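Local coordinates for methyl-coenzyme M reductase gamma subunit (PDB 7NKG), which forms part of the nickel enzyme that releases methane from methyl-coenzyme M, and contributes binding groups for its cofactor, factor 430, at residues 32-37 and 134-139; 48-53 and 79-84; 155-160 and 168-173. One frame throughout, in Å; residues are numbered along the deposited sequence.

Contact 1. Residues 32-37 and 134-139; sequences ISDEDL and YGKMSI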
loop_
_atom_site.group_PDB
_atom_site.type_symbol
_atom_site.label_atom_id
_atom_site.label_comp_id
_atom_site.label_asym_id
_atom_site.label_seq_id
_atom_site.Cartn_x
_atom_site.Cartn_y
_atom_site.Cartn_z
ATOM N N ILE C 32 -33.434 -1.096 -45.739
ATOM C CA ILE C 32 -32.020 -1.337 -45.975
ATOM C C ILE C 32 -31.881 -2.788 -46.405
ATOM O O ILE C 32 -32.477 -3.673 -45.777
ATOM C CB ILE C 32 -31.095 -1.000 -44.764
ATOM C CG1 ILE C 32 -29.611 -1.128 -45.187
ATOM C CG2 ILE C 32 -31.392 -1.906 -43.548
ATOM C CD1 ILE C 32 -28.650 -0.382 -44.315
ATOM N N SER C 33 -31.106 -3.048 -47.467
ATOM C CA SER C 33 -30.887 -4.424 -47.906
ATOM C C SER C 33 -29.970 -5.159 -46.910
ATOM O O SER C 33 -29.228 -4.525 -46.145
ATOM C CB SER C 33 -30.271 -4.452 -49.300
ATOM O OG SER C 33 -28.930 -3.995 -49.277
ATOM N N ASP C 34 -29.986 -6.495 -46.941
ATOM C CA ASP C 34 -29.134 -7.283 -46.054
ATOM C C ASP C 34 -27.647 -6.985 -46.303
ATOM O O ASP C 34 -26.901 -6.814 -45.343
ATOM C CB ASP C 34 -29.396 -8.787 -46.248
ATOM C CG ASP C 34 -30.762 -9.254 -45.780
ATOM O OD1 ASP C 34 -31.364 -8.570 -44.921
ATOM O OD2 ASP C 34 -31.227 -10.301 -46.271
ATOM N N GLU C 35 -27.226 -6.875 -47.571
ATOM C CA GLU C 35 -25.811 -6.624 -47.864
ATOM C C GLU C 35 -25.380 -5.210 -47.508
ATOM O O GLU C 35 -24.258 -5.029 -47.029
ATOM C CB GLU C 35 -25.496 -6.952 -49.322
ATOM C CG GLU C 35 -25.460 -8.447 -49.536
ATOM C CD GLU C 35 -25.250 -8.916 -50.952
ATOM O OE1 GLU C 35 -25.371 -8.104 -51.897
ATOM O OE2 GLU C 35 -24.944 -10.118 -51.107
ATOM N N ASP C 36 -26.268 -4.211 -47.692
ATOM C CA ASP C 36 -25.936 -2.843 -47.306
ATOM C C ASP C 36 -25.809 -2.768 -45.775
ATOM O O ASP C 36 -24.890 -2.108 -45.280
ATOM C CB ASP C 36 -26.973 -1.821 -47.830
ATOM C CG ASP C 36 -26.788 -1.415 -49.287
ATOM O OD1 ASP C 36 -25.738 -1.765 -49.878
ATOM O OD2 ASP C 36 -27.688 -0.747 -49.837
ATOM N N LEU C 37 -26.659 -3.502 -45.024
ATOM C CA LEU C 37 -26.541 -3.495 -43.557
ATOM C C LEU C 37 -25.201 -4.102 -43.135
ATOM O O LEU C 37 -24.496 -3.549 -42.283
ATOM C CB LEU C 37 -27.690 -4.252 -42.893
ATOM C CG LEU C 37 -27.629 -4.333 -41.341
ATOM C CD1 LEU C 37 -27.675 -2.948 -40.679
ATOM C CD2 LEU C 37 -28.769 -5.169 -40.809
ATOM N N TYR C 134 -31.270 -7.173 -34.984
ATOM C CA TYR C 134 -31.465 -5.981 -34.170
ATOM C C TYR C 134 -31.096 -4.730 -35.000
ATOM O O TYR C 134 -31.858 -3.766 -35.009
ATOM C CB TYR C 134 -30.621 -6.051 -32.862
ATOM C CG TYR C 134 -30.394 -4.691 -32.241
ATOM C CD1 TYR C 134 -31.403 -4.053 -31.537
ATOM C CD2 TYR C 134 -29.220 -3.984 -32.473
ATOM C CE1 TYR C 134 -31.250 -2.762 -31.067
ATOM C CE2 TYR C 134 -29.067 -2.679 -32.035
ATOM C CZ TYR C 134 -30.078 -2.074 -31.319
ATOM O OH TYR C 134 -29.927 -0.788 -30.861
ATOM N N GLY C 135 -29.925 -4.742 -35.638
ATOM C CA GLY C 135 -29.415 -3.623 -36.430
ATOM C C GLY C 135 -30.387 -3.159 -37.494
ATOM O O GLY C 135 -30.603 -1.954 -37.656
ATOM N N LYS C 136 -31.035 -4.108 -38.179
ATOM C CA LYS C 136 -32.029 -3.791 -39.213
ATOM C C LYS C 136 -33.188 -2.990 -38.595
ATOM O O LYS C 136 -33.551 -1.951 -39.121
ATOM C CB LYS C 136 -32.537 -5.089 -39.857
ATOM C CG LYS C 136 -33.407 -4.865 -41.079
ATOM C CD LYS C 136 -33.909 -6.203 -41.637
ATOM C CE LYS C 136 -34.683 -6.050 -42.923
ATOM N NZ LYS C 136 -33.827 -5.552 -44.040
ATOM N N MET C 137 -33.742 -3.452 -37.467
ATOM C CA MET C 137 -34.834 -2.731 -36.808
ATOM C C MET C 137 -34.346 -1.384 -36.276
ATOM O O MET C 137 -35.079 -0.407 -36.358
ATOM C CB MET C 137 -35.427 -3.576 -35.680
ATOM C CG MET C 137 -36.165 -4.801 -36.189
ATOM S SD MET C 137 -36.560 -5.942 -34.862
ATOM C CE MET C 137 -37.103 -7.343 -35.790
ATOM N N SER C 138 -33.105 -1.305 -35.760
ATOM C CA SER C 138 -32.563 -0.054 -35.240
ATOM C C SER C 138 -32.438 1.040 -36.316
ATOM O O SER C 138 -32.465 2.229 -35.976
ATOM C CB SER C 138 -31.201 -0.289 -34.584
ATOM O OG SER C 138 -30.136 -0.395 -35.516
ATOM N N ILE C 139 -32.255 0.643 -37.584
ATOM C CA ILE C 139 -32.066 1.617 -38.666
ATOM C C ILE C 139 -33.315 1.840 -39.531
ATOM O O ILE C 139 -33.501 2.942 -40.047
ATOM C CB ILE C 139 -30.828 1.229 -39.540
ATOM C CG1 ILE C 139 -30.327 2.445 -40.365
ATOM C CG2 ILE C 139 -31.122 0.045 -40.482
ATOM C CD1 ILE C 139 -28.822 2.356 -40.771
#
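I32, just before helix 34-41, and L37 in its first turn pack against the flank of helix 128-140, a helix-to-helix contact in which S33 is the N-cap of the shorter helix. The capping bond runs from D36 N to S33 OG over 3.1 Å. L37 has CG anti to its backbone N (chi1 178°), and chi2 (61°) then places CD1. CD2 rests 3.6 Å from K136 N and also touches K136 CB, while CD1 faces the backbone carbon of G135. One turn along, the branch methyls of I32 and I139 meet, CG2 to CG2 at 3.6 Å, with the two side chains crossing at about a right angle. Both isoleucines also pack on strand 193-201, I32 against V198 and I139 against L200.

K136 closes the more open side. Its chain is extended as far as CE and bends at chi4 (66°), which swings NZ to 2.9 Å from I32 O. D34 OD1 offers the same ammonium a long salt bridge, 4.0 Å from NZ, but the stronger partner is E140, whose OE2 also accepts from I32 N. This carboxylate thus links the ammonium to the backbone just before the capped turn.

On the buried side of helix 128-140, S138 turns its hydroxyl back along its own helix. OG donates to G135 O over 2.7 Å and is also hydrogen-bonded to W88 NE1.

Contact 2. Residues 48-53 and 79-84; sequences SDYPST and AGDRIR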
loop_
_atom_site.group_PDB
_atom_site.type_symbol
_atom_site.label_atom_id
_atom_site.label_comp_id
_atom_site.label_asym_id
_atom_site.label_seq_id
_atom_site.Cartn_x
_atom_site.Cartn_y
_atom_site.Cartn_z
ATOM N N SER C 48 -21.079 -12.618 -47.462
ATOM C CA SER C 48 -20.322 -13.750 -46.924
ATOM C C SER C 48 -21.040 -14.412 -45.757
ATOM O O SER C 48 -21.891 -13.793 -45.117
ATOM C CB SER C 48 -18.934 -13.300 -46.481
ATOM O OG SER C 48 -18.961 -12.555 -45.274
ATOM N N ASP C 49 -20.683 -15.666 -45.457
ATOM C CA ASP C 49 -21.276 -16.372 -44.325
ATOM C C ASP C 49 -20.710 -15.801 -43.010
ATOM O O ASP C 49 -19.620 -15.202 -42.982
ATOM C CB ASP C 49 -21.070 -17.897 -44.394
ATOM C CG ASP C 49 -22.124 -18.710 -43.634
ATOM O OD1 ASP C 49 -23.070 -18.095 -43.069
ATOM O OD2 ASP C 49 -21.985 -19.953 -43.574
ATOM N N TYR C 50 -21.494 -15.935 -41.934
ATOM C CA TYR C 50 -21.102 -15.463 -40.611
ATOM C C TYR C 50 -19.952 -16.336 -40.078
ATOM O O TYR C 50 -20.164 -17.540 -39.916
ATOM C CB TYR C 50 -22.274 -15.574 -39.614
ATOM C CG TYR C 50 -23.482 -14.732 -39.958
ATOM C CD1 TYR C 50 -23.535 -13.389 -39.623
ATOM C CD2 TYR C 50 -24.571 -15.279 -40.622
ATOM C CE1 TYR C 50 -24.623 -12.602 -39.967
ATOM C CE2 TYR C 50 -25.680 -14.508 -40.944
ATOM C CZ TYR C 50 -25.703 -13.167 -40.615
ATOM O OH TYR C 50 -26.810 -12.396 -40.893
ATOM N N PRO C 51 -18.754 -15.787 -39.778
ATOM C CA PRO C 51 -17.700 -16.631 -39.189
ATOM C C PRO C 51 -18.083 -17.141 -37.803
ATOM O O PRO C 51 -18.964 -16.588 -37.149
ATOM C CB PRO C 51 -16.472 -15.720 -39.119
ATOM C CG PRO C 51 -16.865 -14.425 -39.695
ATOM C CD PRO C 51 -18.332 -14.381 -39.893
ATOM N N SER C 52 -17.416 -18.208 -37.366
ATOM C CA SER C 52 -17.652 -18.831 -36.067
ATOM C C SER C 52 -16.508 -18.515 -35.119
ATOM O O SER C 52 -15.420 -18.105 -35.536
ATOM C CB SER C 52 -17.743 -20.349 -36.222
ATOM O OG SER C 52 -18.894 -20.769 -36.937
ATOM N N THR C 53 -16.754 -18.730 -33.825
ATOM C CA THR C 53 -15.711 -18.651 -32.817
ATOM C C THR C 53 -14.828 -19.925 -33.005
ATOM O O THR C 53 -15.272 -20.914 -33.609
ATOM C CB THR C 53 -16.349 -18.673 -31.414
ATOM O OG1 THR C 53 -17.086 -19.903 -31.284
ATOM C CG2 THR C 53 -17.245 -17.450 -31.155
ATOM N N ALA C 79 -25.335 -21.331 -33.967
ATOM C CA ALA C 79 -24.320 -21.410 -35.024
ATOM C C ALA C 79 -22.889 -21.095 -34.548
ATOM O O ALA C 79 -21.945 -21.294 -35.315
ATOM C CB ALA C 79 -24.692 -20.472 -36.152
ATOM N N GLY C 80 -22.734 -20.570 -33.338
ATOM C CA GLY C 80 -21.422 -20.228 -32.809
ATOM C C GLY C 80 -20.859 -18.955 -33.402
ATOM O O GLY C 80 -19.640 -18.790 -33.437
ATOM N N ASP C 81 -21.728 -17.986 -33.789
ATOM C CA ASP C 81 -21.239 -16.730 -34.377
ATOM C C ASP C 81 -20.351 -15.978 -33.425
ATOM O O ASP C 81 -20.493 -16.113 -32.206
ATOM C CB ASP C 81 -22.395 -15.789 -34.738
ATOM C CG ASP C 81 -23.330 -16.238 -35.836
ATOM O OD1 ASP C 81 -23.031 -17.252 -36.492
ATOM O OD2 ASP C 81 -24.348 -15.558 -36.053
ATOM N N ARG C 82 -19.486 -15.120 -33.969
ATOM C CA ARG C 82 -18.680 -14.241 -33.138
ATOM C C ARG C 82 -19.599 -13.158 -32.535
ATOM O O ARG C 82 -20.654 -12.849 -33.103
ATOM C CB ARG C 82 -17.583 -13.580 -33.969
ATOM C CG ARG C 82 -16.614 -14.603 -34.569
ATOM C CD ARG C 82 -15.334 -13.990 -35.108
ATOM N NE ARG C 82 -14.130 -14.663 -34.583
ATOM C CZ ARG C 82 -13.296 -15.470 -35.249
ATOM N NH1 ARG C 82 -12.245 -16.001 -34.634
ATOM N NH2 ARG C 82 -13.505 -15.753 -36.532
ATOM N N ILE C 83 -19.199 -12.594 -31.399
ATOM C CA ILE C 83 -19.955 -11.498 -30.800
ATOM C C ILE C 83 -19.561 -10.234 -31.570
ATOM O O ILE C 83 -18.384 -9.854 -31.562
ATOM C CB ILE C 83 -19.661 -11.335 -29.280
ATOM C CG1 ILE C 83 -20.035 -12.617 -28.480
ATOM C CG2 ILE C 83 -20.371 -10.078 -28.704
ATOM C CD1 ILE C 83 -21.546 -13.007 -28.472
ATOM N N ARG C 84 -20.547 -9.556 -32.160
ATOM C CA ARG C 84 -20.350 -8.296 -32.888
ATOM C C ARG C 84 -21.276 -7.207 -32.345
ATOM O O ARG C 84 -22.115 -7.493 -31.501
ATOM C CB ARG C 84 -20.569 -8.515 -34.398
ATOM C CG ARG C 84 -19.605 -9.501 -35.022
ATOM C CD ARG C 84 -18.144 -9.136 -34.857
ATOM N NE ARG C 84 -17.335 -9.950 -35.759
ATOM C CZ ARG C 84 -16.019 -10.104 -35.681
ATOM N NH1 ARG C 84 -15.380 -10.858 -36.571
ATOM N NH2 ARG C 84 -15.324 -9.479 -34.737
HETATM O O HOH W 1 -19.892 -14.288 -36.703
HETATM O O HOH W 2 -21.127 -19.013 -37.196
#
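The R82 guanidinium lies with one face over the carbonyl of S52, whose O is 3.2 Å from NH2 and offset toward the rim of the group. The oxygen sits above the plane, so this is packing of a carbonyl on a flat cation and not a hydrogen bond. P51 CB meets the edge of the same group, near its plane. A bend at chi3 (129°) places NE, from which the guanidinium lies over S52 O, and NH1 is hydrogen-bonded to the backbone of another protein chain.

Behind the arginine the two backbones are joined directly. T53 N donates to G80 O over 2.9 Å, and S52 CA brings a CA-H...O contact to the same oxygen at 3.3 Å. T53 CG2, anti to its own carbonyl carbon, comes within 3.7 Å of D81 O. A second CA-H...O contact runs from D81 CA to P51 O. Water 1 accepts from R82 N at 2.9 Å and makes an unusually short approach to P51 O. Water 2 lies within bonding distance of S52 OG, A79 O and D81 OD1, with more acceptors around it than its protons can serve.

At the far end Y50 CB packs 3.6 Å from D81 OD1. Ring and carboxylate planes are 24° apart. The polar ends of both groups are held by helix 128-140: OD2 of D81 forms a salt bridge with R129, and the Y50 hydroxyl is hydrogen-bonded to E132.

G80, at positive phi, follows the helix in a Schellman motif; the single beta bridge of S52 with D81 comes next, and the chain then enters strand 83-90 of the four-stranded antiparallel sheet. The whole is a Schellman-ended helix leading into a sheet strand, pinned by an irregular loop at a subunit interface.

Contact 3. Residues 155-160 and 168-173; sequences TVHGHS and VMFDML. With F43 (factor 430), chain V.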
loop_
_atom_site.group_PDB
_atom_site.type_symbol
_atom_site.label_atom_id
_atom_site.label_comp_id
_atom_site.label_asym_id
_atom_site.label_seq_id
_atom_site.Cartn_x
_atom_site.Cartn_y
_atom_site.Cartn_z
ATOM N N THR C 155 -15.095 7.354 -32.382
ATOM C CA THR C 155 -15.113 8.802 -32.656
ATOM C C THR C 155 -16.581 9.273 -32.746
ATOM O O THR C 155 -17.052 9.733 -33.778
ATOM C CB THR C 155 -14.277 9.132 -33.903
ATOM O OG1 THR C 155 -13.033 8.437 -33.838
ATOM C CG2 THR C 155 -14.059 10.621 -34.054
ATOM N N VAL C 156 -17.284 9.111 -31.639
ATOM C CA VAL C 156 -18.724 9.295 -31.573
ATOM C C VAL C 156 -19.183 10.746 -31.423
ATOM O O VAL C 156 -20.358 11.012 -31.666
ATOM C CB VAL C 156 -19.326 8.402 -30.449
ATOM C CG1 VAL C 156 -18.903 6.940 -30.643
ATOM C CG2 VAL C 156 -18.945 8.908 -29.051
ATOM N N HIS C 157 -18.291 11.665 -31.006
ATOM C CA HIS C 157 -18.596 13.077 -30.726
ATOM C C HIS C 157 -19.656 13.698 -31.649
ATOM O O HIS C 157 -19.529 13.599 -32.870
ATOM C CB HIS C 157 -17.312 13.918 -30.829
ATOM C CG HIS C 157 -17.427 15.286 -30.232
ATOM N ND1 HIS C 157 -17.556 15.464 -28.867
ATOM C CD2 HIS C 157 -17.353 16.503 -30.823
ATOM C CE1 HIS C 157 -17.607 16.779 -28.674
ATOM N NE2 HIS C 157 -17.473 17.444 -29.820
ATOM N N GLY C 158 -20.689 14.286 -31.071
ATOM C CA GLY C 158 -21.731 14.930 -31.859
ATOM C C GLY C 158 -23.110 14.995 -31.229
ATOM O O GLY C 158 -23.881 15.887 -31.583
ATOM N N HIS C 159 -23.451 14.076 -30.290
ATOM C CA HIS C 159 -24.801 14.063 -29.710
ATOM C C HIS C 159 -25.227 15.417 -29.126
ATOM O O HIS C 159 -26.365 15.834 -29.286
ATOM C CB HIS C 159 -24.985 12.931 -28.671
ATOM C CG HIS C 159 -24.498 13.246 -27.288
ATOM N ND1 HIS C 159 -23.145 13.299 -26.994
ATOM C CD2 HIS C 159 -25.198 13.554 -26.167
ATOM C CE1 HIS C 159 -23.065 13.570 -25.695
ATOM N NE2 HIS C 159 -24.273 13.751 -25.158
ATOM N N SER C 160 -24.285 16.094 -28.464
ATOM C CA SER C 160 -24.513 17.369 -27.772
ATOM C C SER C 160 -24.001 18.600 -28.553
ATOM O O SER C 160 -24.044 19.718 -28.034
ATOM C CB SER C 160 -23.814 17.300 -26.421
ATOM O OG SER C 160 -22.473 16.886 -26.629
ATOM N N VAL C 168 -27.724 18.170 -40.248
ATOM C CA VAL C 168 -27.124 16.867 -39.982
ATOM C C VAL C 168 -26.229 16.974 -38.754
ATOM O O VAL C 168 -25.538 17.988 -38.570
ATOM C CB VAL C 168 -26.351 16.382 -41.228
ATOM C CG1 VAL C 168 -25.577 15.103 -40.935
ATOM C CG2 VAL C 168 -27.303 16.161 -42.399
ATOM N N MET C 169 -26.233 15.929 -37.922
ATOM C CA MET C 169 -25.388 15.917 -36.740
ATOM C C MET C 169 -23.927 15.698 -37.160
ATOM O O MET C 169 -23.619 14.747 -37.876
ATOM C CB MET C 169 -25.842 14.832 -35.764
ATOM C CG MET C 169 -24.872 14.624 -34.599
ATOM S SD MET C 169 -25.411 13.415 -33.385
ATOM C CE MET C 169 -25.529 11.907 -34.419
ATOM N N PHE C 170 -23.035 16.559 -36.677
ATOM C CA PHE C 170 -21.594 16.488 -36.948
ATOM C C PHE C 170 -21.005 15.100 -36.735
ATOM O O PHE C 170 -21.313 14.447 -35.743
ATOM C CB PHE C 170 -20.854 17.478 -36.026
ATOM C CG PHE C 170 -19.356 17.278 -35.878
ATOM C CD1 PHE C 170 -18.480 17.706 -36.864
ATOM C CD2 PHE C 170 -18.830 16.641 -34.763
ATOM C CE1 PHE C 170 -17.102 17.555 -36.711
ATOM C CE2 PHE C 170 -17.457 16.472 -34.621
ATOM C CZ PHE C 170 -16.601 16.932 -35.594
ATOM N N ASP C 171 -20.109 14.686 -37.640
ATOM C CA ASP C 171 -19.378 13.429 -37.517
ATOM C C ASP C 171 -17.927 13.769 -37.857
ATOM O O ASP C 171 -17.647 14.151 -38.997
ATOM C CB ASP C 171 -19.924 12.374 -38.500
ATOM C CG ASP C 171 -19.225 11.023 -38.412
ATOM O OD1 ASP C 171 -18.197 10.923 -37.683
ATOM O OD2 ASP C 171 -19.670 10.076 -39.117
ATOM N N MET C 172 -16.995 13.634 -36.893
ATOM C CA MET C 172 -15.579 13.928 -37.168
ATOM C C MET C 172 -15.040 13.075 -38.327
ATOM O O MET C 172 -14.205 13.566 -39.094
ATOM C CB MET C 172 -14.735 13.661 -35.927
ATOM C CG MET C 172 -13.285 14.095 -36.057
ATOM S SD MET C 172 -12.330 13.539 -34.648
ATOM C CE MET C 172 -10.854 14.520 -34.835
ATOM N N LEU C 173 -15.520 11.816 -38.469
ATOM C CA LEU C 173 -15.057 10.914 -39.532
ATOM C C LEU C 173 -15.900 10.950 -40.809
ATOM O O LEU C 173 -15.595 10.206 -41.737
ATOM C CB LEU C 173 -14.951 9.480 -39.005
ATOM C CG LEU C 173 -14.113 9.296 -37.743
ATOM C CD1 LEU C 173 -14.061 7.841 -37.364
ATOM C CD2 LEU C 173 -12.674 9.836 -37.902
HETATM NI NI F43 V . -13.758 8.871 -22.927
HETATM N NA F43 V . -11.721 8.505 -22.747
HETATM C CHA F43 V . -11.430 10.319 -21.184
HETATM C C1A F43 V . -10.922 9.279 -22.147
HETATM C C2A F43 V . -9.466 9.094 -22.550
HETATM C C3A F43 V . -9.621 8.210 -23.805
HETATM C C4A F43 V . -10.925 7.456 -23.424
HETATM C C5A F43 V . -8.697 8.289 -21.476
HETATM C C6A F43 V . -7.223 8.092 -21.827
HETATM O O7A F43 V . -6.391 8.987 -21.687
HETATM N N8A F43 V . -6.876 6.928 -22.216
HETATM C C9A F43 V . -8.800 10.463 -22.741
HETATM C CAA F43 V . -9.714 8.971 -25.158
HETATM C CBA F43 V . -8.350 9.451 -25.655
HETATM C CCA F43 V . -8.213 9.361 -27.144
HETATM O ODA F43 V . -9.049 9.946 -27.882
HETATM O OEA F43 V . -7.223 8.718 -27.586
HETATM N NB F43 V . -13.963 7.024 -23.837
HETATM C CHB F43 V . -11.679 6.801 -24.578
HETATM C C1B F43 V . -12.889 6.029 -24.050
HETATM C C2B F43 V . -13.489 5.000 -25.061
HETATM C C3B F43 V . -14.725 5.704 -25.631
HETATM C C4B F43 V . -14.979 6.741 -24.574
HETATM N N5B F43 V . -12.544 5.169 -22.917
HETATM C C6B F43 V . -13.022 3.937 -23.013
HETATM O O7B F43 V . -12.777 2.998 -22.256
HETATM C C8B F43 V . -13.944 3.824 -24.186
HETATM C C9B F43 V . -12.512 4.397 -26.100
HETATM C CAB F43 V . -14.458 6.394 -26.989
HETATM C CBB F43 V . -15.643 7.180 -27.548
HETATM C CCB F43 V . -15.434 7.410 -29.025
HETATM O ODB F43 V . -15.424 8.577 -29.489
HETATM O OEB F43 V . -15.309 6.413 -29.785
HETATM N NC F43 V . -15.698 9.417 -23.354
HETATM C CHC F43 V . -16.297 7.411 -24.515
HETATM C C1C F43 V . -16.567 8.625 -24.003
HETATM C C2C F43 V . -17.951 9.190 -24.081
HETATM C C3C F43 V . -17.666 10.658 -23.744
HETATM C C4C F43 V . -16.292 10.620 -23.104
HETATM C C5C F43 V . -18.769 8.525 -22.969
HETATM C C6C F43 V . -20.219 8.981 -23.113
HETATM O O7C F43 V . -20.777 8.860 -24.218
HETATM O O8C F43 V . -20.834 9.454 -22.125
HETATM C C8C F43 V . -17.611 11.541 -25.003
HETATM C C9C F43 V . -18.985 11.695 -25.668
HETATM C CAC F43 V . -19.030 12.817 -26.702
HETATM O OBC F43 V . -20.154 13.127 -27.170
HETATM O OCC F43 V . -17.978 13.405 -27.061
HETATM N ND F43 V . -13.489 10.813 -22.325
HETATM C CHD F43 V . -15.742 11.674 -22.434
HETATM C C5D F43 V . -14.587 14.006 -21.074
HETATM C C6D F43 V . -15.996 14.179 -21.627
HETATM C C7D F43 V . -16.579 12.821 -21.937
HETATM O O8D F43 V . -17.782 12.745 -21.814
HETATM C C9D F43 V . -11.254 13.615 -21.641
HETATM C CAD F43 V . -11.283 14.857 -20.760
HETATM O OBD F43 V . -10.774 15.933 -21.190
HETATM O OCD F43 V . -11.822 14.845 -19.619
HETATM C C1D F43 V . -14.406 11.778 -22.242
HETATM C C2D F43 V . -13.741 13.111 -21.989
HETATM C C3D F43 V . -12.414 12.671 -21.383
HETATM C C4D F43 V . -12.148 11.333 -22.064
HETATM O O HOH W 3 -17.653 12.413 -34.409
#
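The rings of H157 and F170 meet at the imidazole edge, where CE2 of the phenylalanine lies near the imidazole plane, 3.8 Å from CD2. The same plane holds OCC of factor 430, whereas F170 has M172 N over one face and G158 CA at its edge. H159 has S160 OG over one face and the cofactor's OBC at its edge. The histidines belong to the factor 430 pocket; loop 155-160 lines it, and loop 168-173 runs antiparallel against 155-160.

H157 ND1 donates to OCC over 2.8 Å at 169°; chi1 (-165°) sets CG anti to the backbone N, and chi2 (69°) turns ND1 to the carboxylate. H159 ND1 gives a weak bond to OBC, the other oxygen of that carboxylate, and NE2 of each histidine is hydrogen-bonded to a basic side chain of another protein chain. An alanine in place of H157 would probably leave OCC without this donor and open a gap beside F170 CE2, where the imidazole CD2 had packed. A second carboxylate is met by two backbone N-H groups, T155 N to OEB and V156 N to ODB at 2.9 Å.

T155 CG2 reaches M172 SD at 3.4 Å, and T155 CB packs on L173 CD1. M169 CG abuts G158 O at 3.4 Å. G158 has backbone angles that call for glycine, and a CB would also clash with F170 O. D171 OD1 accepts from L173 N in an Asx turn and forms a salt bridge with R175. Water 3 donates to T155 O and to H157 O (2.7 Å), and accepts from M172 N.

Contact 2 is nested along the chain inside the loop closed by contact 1, and contact 3 follows both. The centres of contacts 1 and 2 are about 17 Å apart, of 1 and 3 about 21 Å, and of 2 and 3 about 30 Å; none touches another. Strand 83-90 of the four-stranded antiparallel sheet relates all three: contact 2 lies at its start, contact 1 packs on V86 and W88, and V156 of contact 3 reaches Q87 and T89. Helix 128-140 supplies one side of contact 1 and, with R129 and E132, anchors contact 2. The sheet thus spans from a peripheral subunit-facing loop to the cofactor site.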